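Local coordinates for chloroplast pentatricopeptide repeat protein 10 (Zea mays, PDB 4M59), which binds specific single-stranded intergenic RNA elements in maize chloroplasts and acts as a barrier to exonucleases, stabilising the messenger RNA, at residues L13-H18 / A24-S29; E127-L132 / L141-V146; L359-S362 / G366-D369; T498-N503 / F531-S536. The protein carries 4 engineered substitutions. All blocks are in the same frame, centred on the assembly; numbering follows the deposited sequence.

Overall arrangement
The four contacts follow one another along the chain, each closing before the next opens, so none nests or crosses. Interaction 1 closes a short turn between helices 8-16 and 23-29 near the N terminus. Interaction 2, its centre about 36 Å from that of interaction 1, joins helix 122-132 in predicted repeat 2 to helix 141-151 in predicted repeat 3 beside the RNA. Interaction 3 closes the tight connection between helices 352-359 and 367-380 within predicted repeat 9, on the opposite side of the chain's centre from interactions 1 and 2. Interaction 4 spans the longest loop, pairing helices 493-504 and 528-539 of successive predicted repeats 13 and 14, again beside RNA.

Interaction 1. Residues L13-H18 / A24-S29; sequences LAISSH and AAFLAS
The imidazole of His18 lies over one face of the Phe26 ring in an offset stack, centroids 4.5 Å apart and planes at 16°, while the edge of the phenyl ring is turned to Ala14 and the backbone N of Ile15. The two helices so joined, 8-16 and 23-29, form a helical hairpin near the N terminus of the superhelix. On the imidazole the same face carries Phe26 CB, which sits 3.9 Å from the ring centroid and 25° off the normal, a CH-pi contact. The rings are displaced rather than superposed, with His18 ND1 3.7 Å from Phe26 CG and above the rim of the phenyl face. Both CG atoms stand anti to their own backbone N (chi1 178° in His18), which brings the imidazole from the loop and the phenyl from helix 23-29 face to face. A weak hydrogen bond links His18 NE2 to Thr22 O in the intervening turn. At the far end of the phenyl ring, CZ meets Ala14 CB in the ring plane at 3.6 Å, and CE2 is 3.8 Å from Ile15 N. Shortening Phe26 to an alanine would probably leave the imidazole without its stacking partner and open a gap beside Ala14. Leu27, which also packs on Leu58 and Trp61 of helix 52-65, crosses Ile15 at about a right angle, its CD2 4.1 Å from Ile15 CG2.

Interaction 2. Residues E127-L132 / L141-V146; sequences ELFAEL and LVTYNV. With nucleotides of chain D.
Phe129 extends its ring across to helix 141-151 because CG is anti to the backbone N (chi1 -170°), and Thr143, with chi1 at -57°, puts its methyl rather than its hydroxyl on the facing side. Thr143 CG2 therefore meets the edge of the phenyl ring, 3.7 Å from Phe129 CE1, and Leu132 CD1 is 4.3 Å from the same Thr143 CG2. This small apolar seam joins predicted repeats 2 and 3 of the PPR array, and Val106 and Thr110 of helix 106-117 pack on Thr143. The RNA lies along the same helix. Val142 stands between two nucleotides: CG2 lies against the C6-O6 edge of the guanine of G1 of chain D, 3.3 Å from O6, and CG1 lies over the glycosidic end of U2 of chain D, 3.4 Å from O4' and 3.6 Å from N1. A glycine in place of Val142 would probably strip both nucleotides of this apolar spacer and leave them freer to shift. Asn145 ND2 donates to O2 of U2 of chain D at 3.3 Å, with a bent angle of 144° at the hydrogen. Asp176 takes another bond from ND2 and Thr179 pairs with OD1, so the amide is fixed in rotation. An asparagine and aspartate presented together are consistent with the PPR code for uracil.

Interaction 3. Residues L359-S362 / G366-D369; sequences LAVS and GMED. Engineered in segment 359-362: Ser362 (natural residue Cys).
Ahead of Val361, the residue that meets Met367, Leu359 at the start of the segment packs its side chain on helix 367-380. Val361 follows in the loop and carries the contact. Its CG1 sits between the backbone N and the carbonyl carbon (chi1 76°), from where it reaches toward Met367 tip to tip, 3.6 Å from CE and 3.8 Å from SD. Met367 arrives as a fully extended chain, chi3 173°, so that its methyl is thrust away from its own helix toward the loop. Such a short link between paired helices is the helix-turn-helix of a PPR unit, here predicted repeat 9. Phe333 of helix 333-346 packs on both Val361 and Met367, and Arg399 NH1 is hydrogen-bonded to Val361 O. In Ser362, an engineered residue where the natural chain has Cys, CB points away from 366-369, and OG is hydrogen-bonded to Gly328 O. The backbone O of Ser362 lies 4.3 Å from Met367 SD. Past the turn, Gly366 takes a positive phi of 78° just before the second helix. Farther along, Glu368 and Asp369 pack on Ala119 and Gly120 of the second subunit.

Interaction 4. Residues T498-N503 / F531-S536; sequences TLVIAN and FNSMLS. With nucleotides of chain C.
Val500 presses one methyl, CG1, against the side chain of Ser533, 3.3 Å from OG. This is a close methyl-to-oxygen touch without polar bonding, and the serine oxygen is instead hydrogen-bonded to Ile530 O one turn earlier in its own helix. The valine CG1 is anti to the backbone N (chi1 168°), which aims it across the gap, and a looser partner flanks it: Met534 SD, 4.4 Å away. The RNA is met by the residue after Val500 and the residue before Ser533. Ile501 CD1 rests 3.7 Å from O4' of A11 of chain C, against the sugar, while Asn532 ND2 makes a long approach of 3.6 Å to N1 of the same adenine. That amide is held by a hydrogen bond from ND2 to Asp562 OD1. The two helices, 493-504 and 528-539, belong to successive predicted PPR repeats 13 and 14 and meet beside the bound strand. Helix 509-519 backs them, with Ala515 on Val500, Met512 on Ser533 and Phe516 on Met534.

Interaction 1. Residues L13-H18 / A24-S29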
loop_
_atom_site.group_PDB
_atom_site.type_symbol
_atom_site.label_atom_id
_atom_site.label_comp_id
_atom_site.label_asym_id
_atom_site.label_seq_id
_atom_site.Cartn_x
_atom_site.Cartn_y
_atom_site.Cartn_z
ATOM N N LEU A 13 23.139 -17.750 36.002
ATOM C CA LEU A 13 23.072 -16.305 35.907
ATOM C C LEU A 13 24.263 -15.716 35.187
ATOM O O LEU A 13 24.176 -14.651 34.594
ATOM C CB LEU A 13 22.978 -15.695 37.294
ATOM C CG LEU A 13 21.734 -16.009 38.114
ATOM C CD1 LEU A 13 21.764 -15.268 39.442
ATOM C CD2 LEU A 13 20.515 -15.619 37.330
ATOM N N ALA A 14 25.390 -16.404 35.254
ATOM C CA ALA A 14 26.592 -15.916 34.613
ATOM C C ALA A 14 26.353 -15.961 33.137
ATOM O O ALA A 14 26.386 -14.940 32.465
ATOM C CB ALA A 14 27.784 -16.775 34.975
ATOM N N ILE A 15 26.112 -17.161 32.619
ATOM C CA ILE A 15 25.864 -17.345 31.196
ATOM C C ILE A 15 24.656 -16.531 30.740
ATOM O O ILE A 15 24.655 -15.968 29.644
ATOM C CB ILE A 15 25.631 -18.828 30.850
ATOM C CG1 ILE A 15 26.475 -19.726 31.754
ATOM C CG2 ILE A 15 25.952 -19.089 29.386
ATOM C CD1 ILE A 15 26.039 -21.174 31.760
ATOM N N SER A 16 23.634 -16.478 31.586
ATOM C CA SER A 16 22.422 -15.729 31.272
ATOM C C SER A 16 22.705 -14.233 31.183
ATOM O O SER A 16 21.923 -13.478 30.609
ATOM C CB SER A 16 21.340 -15.999 32.323
ATOM O OG SER A 16 21.539 -15.198 33.473
ATOM N N SER A 17 23.828 -13.814 31.756
ATOM C CA SER A 17 24.215 -12.417 31.743
ATOM C C SER A 17 25.595 -12.285 31.149
ATOM O O SER A 17 26.549 -12.043 31.863
ATOM C CB SER A 17 24.217 -11.859 33.153
ATOM O OG SER A 17 25.096 -12.603 33.968
ATOM N N HIS A 18 25.697 -12.462 29.840
ATOM C CA HIS A 18 26.972 -12.336 29.153
ATOM C C HIS A 18 26.794 -12.017 27.682
ATOM O O HIS A 18 25.835 -12.455 27.063
ATOM C CB HIS A 18 27.787 -13.610 29.300
ATOM C CG HIS A 18 29.094 -13.570 28.583
ATOM N ND1 HIS A 18 30.283 -13.307 29.227
ATOM C CD2 HIS A 18 29.405 -13.768 27.285
ATOM C CE1 HIS A 18 31.265 -13.333 28.349
ATOM N NE2 HIS A 18 30.760 -13.618 27.166
ATOM N N ALA A 24 31.375 -18.174 23.982
ATOM C CA ALA A 24 32.175 -19.364 23.739
ATOM C C ALA A 24 33.371 -19.410 24.658
ATOM O O ALA A 24 33.543 -20.347 25.429
ATOM C CB ALA A 24 32.631 -19.387 22.316
ATOM N N ALA A 25 34.197 -18.383 24.580
ATOM C CA ALA A 25 35.380 -18.316 25.405
ATOM C C ALA A 25 35.031 -18.189 26.882
ATOM O O ALA A 25 35.861 -18.428 27.744
ATOM C CB ALA A 25 36.255 -17.167 24.958
ATOM N N PHE A 26 33.796 -17.821 27.169
ATOM C CA PHE A 26 33.353 -17.733 28.548
ATOM C C PHE A 26 32.915 -19.086 29.073
ATOM O O PHE A 26 32.995 -19.352 30.263
ATOM C CB PHE A 26 32.207 -16.745 28.674
ATOM C CG PHE A 26 31.604 -16.697 30.035
ATOM C CD1 PHE A 26 32.290 -16.138 31.086
ATOM C CD2 PHE A 26 30.335 -17.201 30.259
ATOM C CE1 PHE A 26 31.724 -16.086 32.334
ATOM C CE2 PHE A 26 29.767 -17.151 31.504
ATOM C CZ PHE A 26 30.463 -16.594 32.542
ATOM N N LEU A 27 32.448 -19.944 28.178
ATOM C CA LEU A 27 32.104 -21.297 28.550
ATOM C C LEU A 27 33.368 -22.127 28.586
ATOM O O LEU A 27 33.422 -23.173 29.223
ATOM C CB LEU A 27 31.140 -21.890 27.542
ATOM C CG LEU A 27 29.735 -21.328 27.596
ATOM C CD1 LEU A 27 28.984 -21.833 26.416
ATOM C CD2 LEU A 27 29.058 -21.762 28.866
ATOM N N ALA A 28 34.377 -21.647 27.883
ATOM C CA ALA A 28 35.675 -22.283 27.881
ATOM C C ALA A 28 36.336 -22.034 29.212
ATOM O O ALA A 28 37.143 -22.828 29.673
ATOM C CB ALA A 28 36.513 -21.712 26.783
ATOM N N SER A 29 35.994 -20.904 29.823
ATOM C CA SER A 29 36.573 -20.511 31.101
ATOM C C SER A 29 36.101 -21.416 32.233
ATOM O O SER A 29 36.896 -22.134 32.834
ATOM C CB SER A 29 36.233 -19.053 31.416
ATOM O OG SER A 29 37.402 -18.248 31.443
#

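Interaction 2. Residues E127-L132 / L141-V146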
loop_
_atom_site.group_PDB
_atom_site.type_symbol
_atom_site.label_atom_id
_atom_site.label_comp_id
_atom_site.label_asym_id
_atom_site.label_seq_id
_atom_site.Cartn_x
_atom_site.Cartn_y
_atom_site.Cartn_z
ATOM N N GLU A 127 13.905 -37.822 4.101
ATOM C CA GLU A 127 15.101 -38.602 4.378
ATOM C C GLU A 127 15.306 -38.782 5.877
ATOM O O GLU A 127 15.892 -39.766 6.319
ATOM C CB GLU A 127 16.329 -37.942 3.748
ATOM C CG GLU A 127 16.366 -38.040 2.233
ATOM C CD GLU A 127 17.421 -37.148 1.617
ATOM O OE1 GLU A 127 18.005 -36.321 2.346
ATOM O OE2 GLU A 127 17.667 -37.274 0.400
ATOM N N LEU A 128 14.813 -37.824 6.657
ATOM C CA LEU A 128 14.897 -37.908 8.106
ATOM C C LEU A 128 13.802 -38.814 8.642
ATOM O O LEU A 128 13.997 -39.533 9.619
ATOM C CB LEU A 128 14.788 -36.520 8.734
ATOM C CG LEU A 128 14.873 -36.486 10.259
ATOM C CD1 LEU A 128 16.300 -36.738 10.722
ATOM C CD2 LEU A 128 14.351 -35.166 10.804
ATOM N N PHE A 129 12.644 -38.771 7.994
ATOM C CA PHE A 129 11.549 -39.631 8.343
ATOM C C PHE A 129 11.991 -41.053 8.114
ATOM O O PHE A 129 11.732 -41.924 8.924
ATOM C CB PHE A 129 10.362 -39.291 7.456
ATOM C CG PHE A 129 9.088 -39.940 7.864
ATOM C CD1 PHE A 129 8.599 -39.798 9.132
ATOM C CD2 PHE A 129 8.365 -40.675 6.968
ATOM C CE1 PHE A 129 7.447 -40.390 9.495
ATOM C CE2 PHE A 129 7.211 -41.260 7.335
ATOM C CZ PHE A 129 6.754 -41.120 8.596
ATOM N N ALA A 130 12.660 -41.288 6.990
ATOM C CA ALA A 130 13.144 -42.619 6.651
ATOM C C ALA A 130 14.093 -43.143 7.721
ATOM O O ALA A 130 14.038 -44.313 8.094
ATOM C CB ALA A 130 13.826 -42.604 5.294
ATOM N N GLU A 131 14.959 -42.267 8.214
ATOM C CA GLU A 131 15.899 -42.624 9.267
ATOM C C GLU A 131 15.156 -42.872 10.572
ATOM O O GLU A 131 15.420 -43.848 11.273
ATOM C CB GLU A 131 16.928 -41.511 9.459
ATOM C CG GLU A 131 18.361 -42.001 9.582
ATOM C CD GLU A 131 19.354 -40.860 9.707
ATOM O OE1 GLU A 131 20.548 -41.076 9.416
ATOM O OE2 GLU A 131 18.939 -39.750 10.094
ATOM N N LEU A 132 14.226 -41.981 10.891
ATOM C CA LEU A 132 13.448 -42.082 12.118
ATOM C C LEU A 132 12.777 -43.444 12.245
ATOM O O LEU A 132 12.665 -43.988 13.341
ATOM C CB LEU A 132 12.395 -40.974 12.170
ATOM C CG LEU A 132 11.169 -41.226 13.045
ATOM C CD1 LEU A 132 10.467 -39.916 13.360
ATOM C CD2 LEU A 132 10.214 -42.192 12.364
ATOM N N LEU A 141 0.879 -39.312 15.468
ATOM C CA LEU A 141 -0.104 -38.750 14.574
ATOM C C LEU A 141 0.418 -37.498 13.929
ATOM O O LEU A 141 0.351 -37.329 12.726
ATOM C CB LEU A 141 -1.365 -38.419 15.349
ATOM C CG LEU A 141 -2.530 -37.905 14.520
ATOM C CD1 LEU A 141 -3.044 -38.992 13.637
ATOM C CD2 LEU A 141 -3.625 -37.396 15.398
ATOM N N VAL A 142 0.943 -36.615 14.755
ATOM C CA VAL A 142 1.499 -35.371 14.293
ATOM C C VAL A 142 2.692 -35.615 13.394
ATOM O O VAL A 142 2.922 -34.890 12.443
ATOM C CB VAL A 142 1.900 -34.528 15.466
ATOM C CG1 VAL A 142 2.366 -33.193 15.024
ATOM C CG2 VAL A 142 0.726 -34.366 16.360
ATOM N N THR A 143 3.440 -36.660 13.680
ATOM C CA THR A 143 4.528 -37.043 12.815
ATOM C C THR A 143 3.999 -37.437 11.448
ATOM O O THR A 143 4.488 -36.970 10.437
ATOM C CB THR A 143 5.343 -38.187 13.422
ATOM O OG1 THR A 143 5.817 -37.792 14.708
ATOM C CG2 THR A 143 6.526 -38.497 12.568
ATOM N N TYR A 144 2.994 -38.296 11.419
ATOM C CA TYR A 144 2.440 -38.727 10.157
ATOM C C TYR A 144 1.850 -37.536 9.450
ATOM O O TYR A 144 1.932 -37.425 8.247
ATOM C CB TYR A 144 1.352 -39.778 10.364
ATOM C CG TYR A 144 1.827 -41.177 10.665
ATOM C CD1 TYR A 144 2.214 -42.032 9.655
ATOM C CD2 TYR A 144 1.844 -41.656 11.954
ATOM C CE1 TYR A 144 2.630 -43.308 9.933
ATOM C CE2 TYR A 144 2.259 -42.926 12.230
ATOM C CZ TYR A 144 2.649 -43.748 11.223
ATOM O OH TYR A 144 3.066 -45.016 11.519
ATOM N N ASN A 145 1.258 -36.638 10.213
ATOM C CA ASN A 145 0.596 -35.483 9.640
ATOM C C ASN A 145 1.559 -34.460 9.059
ATOM O O ASN A 145 1.280 -33.840 8.047
ATOM C CB ASN A 145 -0.294 -34.814 10.684
ATOM C CG ASN A 145 -1.592 -35.538 10.895
ATOM O OD1 ASN A 145 -2.040 -36.280 10.048
ATOM N ND2 ASN A 145 -2.214 -35.299 12.022
ATOM N N VAL A 146 2.686 -34.278 9.720
ATOM C CA VAL A 146 3.692 -33.382 9.214
ATOM C C VAL A 146 4.192 -33.865 7.886
ATOM O O VAL A 146 4.270 -33.114 6.934
ATOM C CB VAL A 146 4.852 -33.287 10.171
ATOM C CG1 VAL A 146 6.068 -32.825 9.469
ATOM C CG2 VAL A 146 4.512 -32.345 11.258
ATOM P P U D 2 3.067 -26.613 15.923
ATOM O OP1 U D 2 3.378 -25.363 15.181
ATOM O OP2 U D 2 2.038 -26.594 16.989
ATOM O "O5'" U D 2 2.653 -27.716 14.850
ATOM C "C5'" U D 2 3.531 -28.079 13.793
ATOM C "C4'" U D 2 2.837 -28.962 12.788
ATOM O "O4'" U D 2 2.373 -30.173 13.435
ATOM C "C3'" U D 2 1.582 -28.374 12.159
ATOM O "O3'" U D 2 1.880 -27.490 11.090
ATOM C "C2'" U D 2 0.791 -29.612 11.748
ATOM O "O2'" U D 2 1.271 -30.135 10.518
ATOM C "C1'" U D 2 1.150 -30.593 12.867
ATOM N N1 U D 2 0.126 -30.647 13.938
ATOM C C2 U D 2 -0.822 -31.655 13.893
ATOM O O2 U D 2 -0.858 -32.496 13.012
ATOM N N3 U D 2 -1.738 -31.652 14.920
ATOM C C4 U D 2 -1.797 -30.760 15.966
ATOM O O4 U D 2 -2.677 -30.876 16.818
ATOM C C5 U D 2 -0.788 -29.749 15.946
ATOM C C6 U D 2 0.118 -29.728 14.963
ATOM O "O5'" G D 1 3.609 -27.934 20.218
ATOM C "C5'" G D 1 4.873 -27.457 19.779
ATOM C "C4'" G D 1 5.370 -28.229 18.580
ATOM O "O4'" G D 1 5.606 -29.618 18.948
ATOM C "C3'" G D 1 4.410 -28.314 17.400
ATOM O "O3'" G D 1 4.432 -27.167 16.571
ATOM C "C2'" G D 1 4.878 -29.577 16.693
ATOM O "O2'" G D 1 6.060 -29.315 15.947
ATOM C "C1'" G D 1 5.237 -30.465 17.881
ATOM N N9 G D 1 4.102 -31.314 18.312
ATOM C C8 G D 1 2.821 -30.908 18.608
ATOM N N7 G D 1 2.028 -31.873 18.974
ATOM C C5 G D 1 2.834 -32.997 18.933
ATOM C C6 G D 1 2.519 -34.344 19.230
ATOM O O6 G D 1 1.440 -34.817 19.597
ATOM N N1 G D 1 3.620 -35.171 19.061
ATOM C C2 G D 1 4.865 -34.761 18.659
ATOM N N2 G D 1 5.782 -35.736 18.560
ATOM N N3 G D 1 5.177 -33.501 18.378
ATOM C C4 G D 1 4.121 -32.673 18.542
#

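Interaction 3. Residues L359-S362 / G366-D369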
loop_
_atom_site.group_PDB
_atom_site.type_symbol
_atom_site.label_atom_id
_atom_site.label_comp_id
_atom_site.label_asym_id
_atom_site.label_seq_id
_atom_site.Cartn_x
_atom_site.Cartn_y
_atom_site.Cartn_z
ATOM N N LEU A 359 -15.370 11.651 5.129
ATOM C CA LEU A 359 -14.395 12.656 4.749
ATOM C C LEU A 359 -13.007 12.075 4.577
ATOM O O LEU A 359 -12.064 12.782 4.247
ATOM C CB LEU A 359 -14.343 13.758 5.790
ATOM C CG LEU A 359 -15.666 14.396 6.142
ATOM C CD1 LEU A 359 -15.438 15.331 7.267
ATOM C CD2 LEU A 359 -16.186 15.124 4.958
ATOM N N ALA A 360 -12.884 10.781 4.806
ATOM C CA ALA A 360 -11.613 10.113 4.663
ATOM C C ALA A 360 -11.493 9.598 3.256
ATOM O O ALA A 360 -10.732 8.682 2.984
ATOM C CB ALA A 360 -11.527 8.983 5.620
ATOM N N VAL A 361 -12.291 10.172 2.362
ATOM C CA VAL A 361 -12.404 9.684 0.995
ATOM C C VAL A 361 -11.129 9.894 0.190
ATOM O O VAL A 361 -10.299 10.739 0.520
ATOM C CB VAL A 361 -13.592 10.331 0.261
ATOM C CG1 VAL A 361 -13.263 11.759 -0.139
ATOM C CG2 VAL A 361 -13.984 9.501 -0.952
ATOM N N SER A 362 -10.984 9.109 -0.872
ATOM C CA SER A 362 -9.810 9.176 -1.732
ATOM C C SER A 362 -9.899 10.355 -2.693
ATOM O O SER A 362 -10.885 10.504 -3.414
ATOM C CB SER A 362 -9.651 7.875 -2.508
ATOM O OG SER A 362 -10.546 6.888 -2.025
ATOM N N GLY A 366 -14.181 16.328 -8.469
ATOM C CA GLY A 366 -15.492 16.634 -7.935
ATOM C C GLY A 366 -15.623 16.310 -6.459
ATOM O O GLY A 366 -16.729 16.187 -5.938
ATOM N N MET A 367 -14.486 16.175 -5.785
ATOM C CA MET A 367 -14.476 15.849 -4.365
ATOM C C MET A 367 -14.869 17.046 -3.510
ATOM O O MET A 367 -15.454 16.891 -2.440
ATOM C CB MET A 367 -13.096 15.338 -3.948
ATOM C CG MET A 367 -12.879 15.301 -2.443
ATOM S SD MET A 367 -11.327 14.519 -1.973
ATOM C CE MET A 367 -11.317 14.826 -0.210
ATOM N N GLU A 368 -14.545 18.243 -3.987
ATOM C CA GLU A 368 -14.831 19.465 -3.245
ATOM C C GLU A 368 -16.322 19.644 -2.982
ATOM O O GLU A 368 -16.719 20.079 -1.903
ATOM C CB GLU A 368 -14.282 20.680 -3.988
ATOM C CG GLU A 368 -14.765 22.009 -3.430
ATOM C CD GLU A 368 -14.291 23.191 -4.251
ATOM O OE1 GLU A 368 -14.717 24.326 -3.956
ATOM O OE2 GLU A 368 -13.494 22.987 -5.187
ATOM N N ASP A 369 -17.144 19.313 -3.971
ATOM C CA ASP A 369 -18.572 19.472 -3.841
ATOM C C ASP A 369 -19.119 18.410 -2.940
ATOM O O ASP A 369 -20.093 18.618 -2.240
ATOM C CB ASP A 369 -19.225 19.371 -5.203
ATOM C CG ASP A 369 -20.654 19.757 -5.175
ATOM O OD1 ASP A 369 -20.984 20.722 -4.482
ATOM O OD2 ASP A 369 -21.456 19.088 -5.840
#

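Interaction 4. Residues T498-N503 / F531-S536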
loop_
_atom_site.group_PDB
_atom_site.type_symbol
_atom_site.label_atom_id
_atom_site.label_comp_id
_atom_site.label_asym_id
_atom_site.label_seq_id
_atom_site.Cartn_x
_atom_site.Cartn_y
_atom_site.Cartn_z
ATOM N N THR A 498 12.052 14.727 -1.352
ATOM C CA THR A 498 11.388 15.958 -1.715
ATOM C C THR A 498 12.381 16.984 -2.254
ATOM O O THR A 498 11.997 17.990 -2.817
ATOM C CB THR A 498 10.626 16.518 -0.503
ATOM O OG1 THR A 498 9.848 15.473 0.085
ATOM C CG2 THR A 498 9.699 17.630 -0.903
ATOM N N LEU A 499 13.665 16.707 -2.101
ATOM C CA LEU A 499 14.698 17.639 -2.526
ATOM C C LEU A 499 15.220 17.352 -3.911
ATOM O O LEU A 499 15.506 18.265 -4.663
ATOM C CB LEU A 499 15.860 17.646 -1.538
ATOM C CG LEU A 499 15.760 18.689 -0.439
ATOM C CD1 LEU A 499 16.919 18.554 0.499
ATOM C CD2 LEU A 499 15.751 20.048 -1.053
ATOM N N VAL A 500 15.360 16.084 -4.242
ATOM C CA VAL A 500 15.780 15.706 -5.569
ATOM C C VAL A 500 14.755 16.200 -6.556
ATOM O O VAL A 500 15.081 16.645 -7.643
ATOM C CB VAL A 500 15.879 14.204 -5.685
ATOM C CG1 VAL A 500 16.037 13.808 -7.106
ATOM C CG2 VAL A 500 17.037 13.710 -4.880
ATOM N N ILE A 501 13.503 16.140 -6.141
ATOM C CA ILE A 501 12.389 16.550 -6.970
ATOM C C ILE A 501 12.282 18.059 -7.079
ATOM O O ILE A 501 12.143 18.597 -8.163
ATOM C CB ILE A 501 11.084 15.989 -6.405
ATOM C CG1 ILE A 501 11.016 14.493 -6.663
ATOM C CG2 ILE A 501 9.893 16.664 -7.026
ATOM C CD1 ILE A 501 9.843 13.823 -6.033
ATOM N N ALA A 502 12.364 18.740 -5.949
ATOM C CA ALA A 502 12.148 20.173 -5.924
ATOM C C ALA A 502 13.267 20.927 -6.594
ATOM O O ALA A 502 13.135 22.102 -6.886
ATOM C CB ALA A 502 11.970 20.654 -4.512
ATOM N N ASN A 503 14.386 20.244 -6.803
ATOM C CA ASN A 503 15.537 20.843 -7.457
ATOM C C ASN A 503 15.521 20.519 -8.940
ATOM O O ASN A 503 16.183 21.179 -9.739
ATOM C CB ASN A 503 16.836 20.359 -6.816
ATOM C CG ASN A 503 17.224 21.177 -5.601
ATOM O OD1 ASN A 503 17.537 22.363 -5.713
ATOM N ND2 ASN A 503 17.205 20.548 -4.434
ATOM N N PHE A 531 16.282 8.148 -9.522
ATOM C CA PHE A 531 17.203 7.784 -10.571
ATOM C C PHE A 531 16.888 8.538 -11.843
ATOM O O PHE A 531 17.724 9.252 -12.364
ATOM C CB PHE A 531 17.102 6.294 -10.853
ATOM C CG PHE A 531 17.731 5.418 -9.807
ATOM C CD1 PHE A 531 19.097 5.313 -9.701
ATOM C CD2 PHE A 531 16.953 4.660 -8.966
ATOM C CE1 PHE A 531 19.669 4.497 -8.761
ATOM C CE2 PHE A 531 17.529 3.848 -8.029
ATOM C CZ PHE A 531 18.880 3.761 -7.935
ATOM N N ASN A 532 15.667 8.376 -12.329
ATOM C CA ASN A 532 15.219 8.980 -13.576
ATOM C C ASN A 532 15.410 10.478 -13.648
ATOM O O ASN A 532 15.895 11.002 -14.637
ATOM C CB ASN A 532 13.748 8.680 -13.791
ATOM C CG ASN A 532 13.523 7.357 -14.428
ATOM O OD1 ASN A 532 14.442 6.750 -14.961
ATOM N ND2 ASN A 532 12.293 6.900 -14.402
ATOM N N SER A 533 14.992 11.157 -12.600
ATOM C CA SER A 533 15.147 12.587 -12.508
ATOM C C SER A 533 16.597 12.941 -12.703
ATOM O O SER A 533 16.924 13.879 -13.410
ATOM C CB SER A 533 14.741 13.056 -11.138
ATOM O OG SER A 533 15.907 13.248 -10.375
ATOM N N MET A 534 17.475 12.185 -12.069
ATOM C CA MET A 534 18.892 12.430 -12.230
ATOM C C MET A 534 19.291 12.173 -13.656
ATOM O O MET A 534 20.202 12.790 -14.172
ATOM C CB MET A 534 19.702 11.556 -11.291
ATOM C CG MET A 534 19.418 11.816 -9.849
ATOM S SD MET A 534 19.759 13.493 -9.362
ATOM C CE MET A 534 21.530 13.449 -9.345
ATOM N N LEU A 535 18.596 11.262 -14.303
ATOM C CA LEU A 535 18.956 10.920 -15.656
ATOM C C LEU A 535 18.533 12.003 -16.612
ATOM O O LEU A 535 19.219 12.280 -17.578
ATOM C CB LEU A 535 18.306 9.613 -16.058
ATOM C CG LEU A 535 18.728 9.112 -17.423
ATOM C CD1 LEU A 535 20.192 8.891 -17.397
ATOM C CD2 LEU A 535 18.014 7.837 -17.732
ATOM N N SER A 536 17.392 12.616 -16.333
ATOM C CA SER A 536 16.858 13.629 -17.219
ATOM C C SER A 536 17.557 14.953 -17.040
ATOM O O SER A 536 17.696 15.718 -17.981
ATOM C CB SER A 536 15.369 13.818 -16.989
ATOM O OG SER A 536 14.861 14.810 -17.850
ATOM P P A C 11 4.771 10.264 -6.489
ATOM O OP1 A C 11 4.424 9.243 -7.509
ATOM O OP2 A C 11 5.254 9.834 -5.150
ATOM O "O5'" A C 11 5.871 11.231 -7.115
ATOM C "C5'" A C 11 5.711 12.639 -7.063
ATOM C "C4'" A C 11 6.455 13.319 -8.181
ATOM O "O4'" A C 11 7.525 12.469 -8.645
ATOM C "C3'" A C 11 5.632 13.596 -9.428
ATOM O "O3'" A C 11 4.842 14.765 -9.306
ATOM C "C2'" A C 11 6.683 13.660 -10.534
ATOM O "O2'" A C 11 7.275 14.950 -10.598
ATOM C "C1'" A C 11 7.737 12.669 -10.026
ATOM N N9 A C 11 7.654 11.359 -10.696
ATOM C C8 A C 11 6.713 10.377 -10.506
ATOM N N7 A C 11 6.907 9.308 -11.241
ATOM C C5 A C 11 8.060 9.606 -11.959
ATOM C C6 A C 11 8.793 8.883 -12.916
ATOM N N6 A C 11 8.461 7.660 -13.333
ATOM N N1 A C 11 9.893 9.465 -13.437
ATOM C C2 A C 11 10.229 10.694 -13.018
ATOM N N3 A C 11 9.620 11.473 -12.126
ATOM C C4 A C 11 8.531 10.863 -11.628
#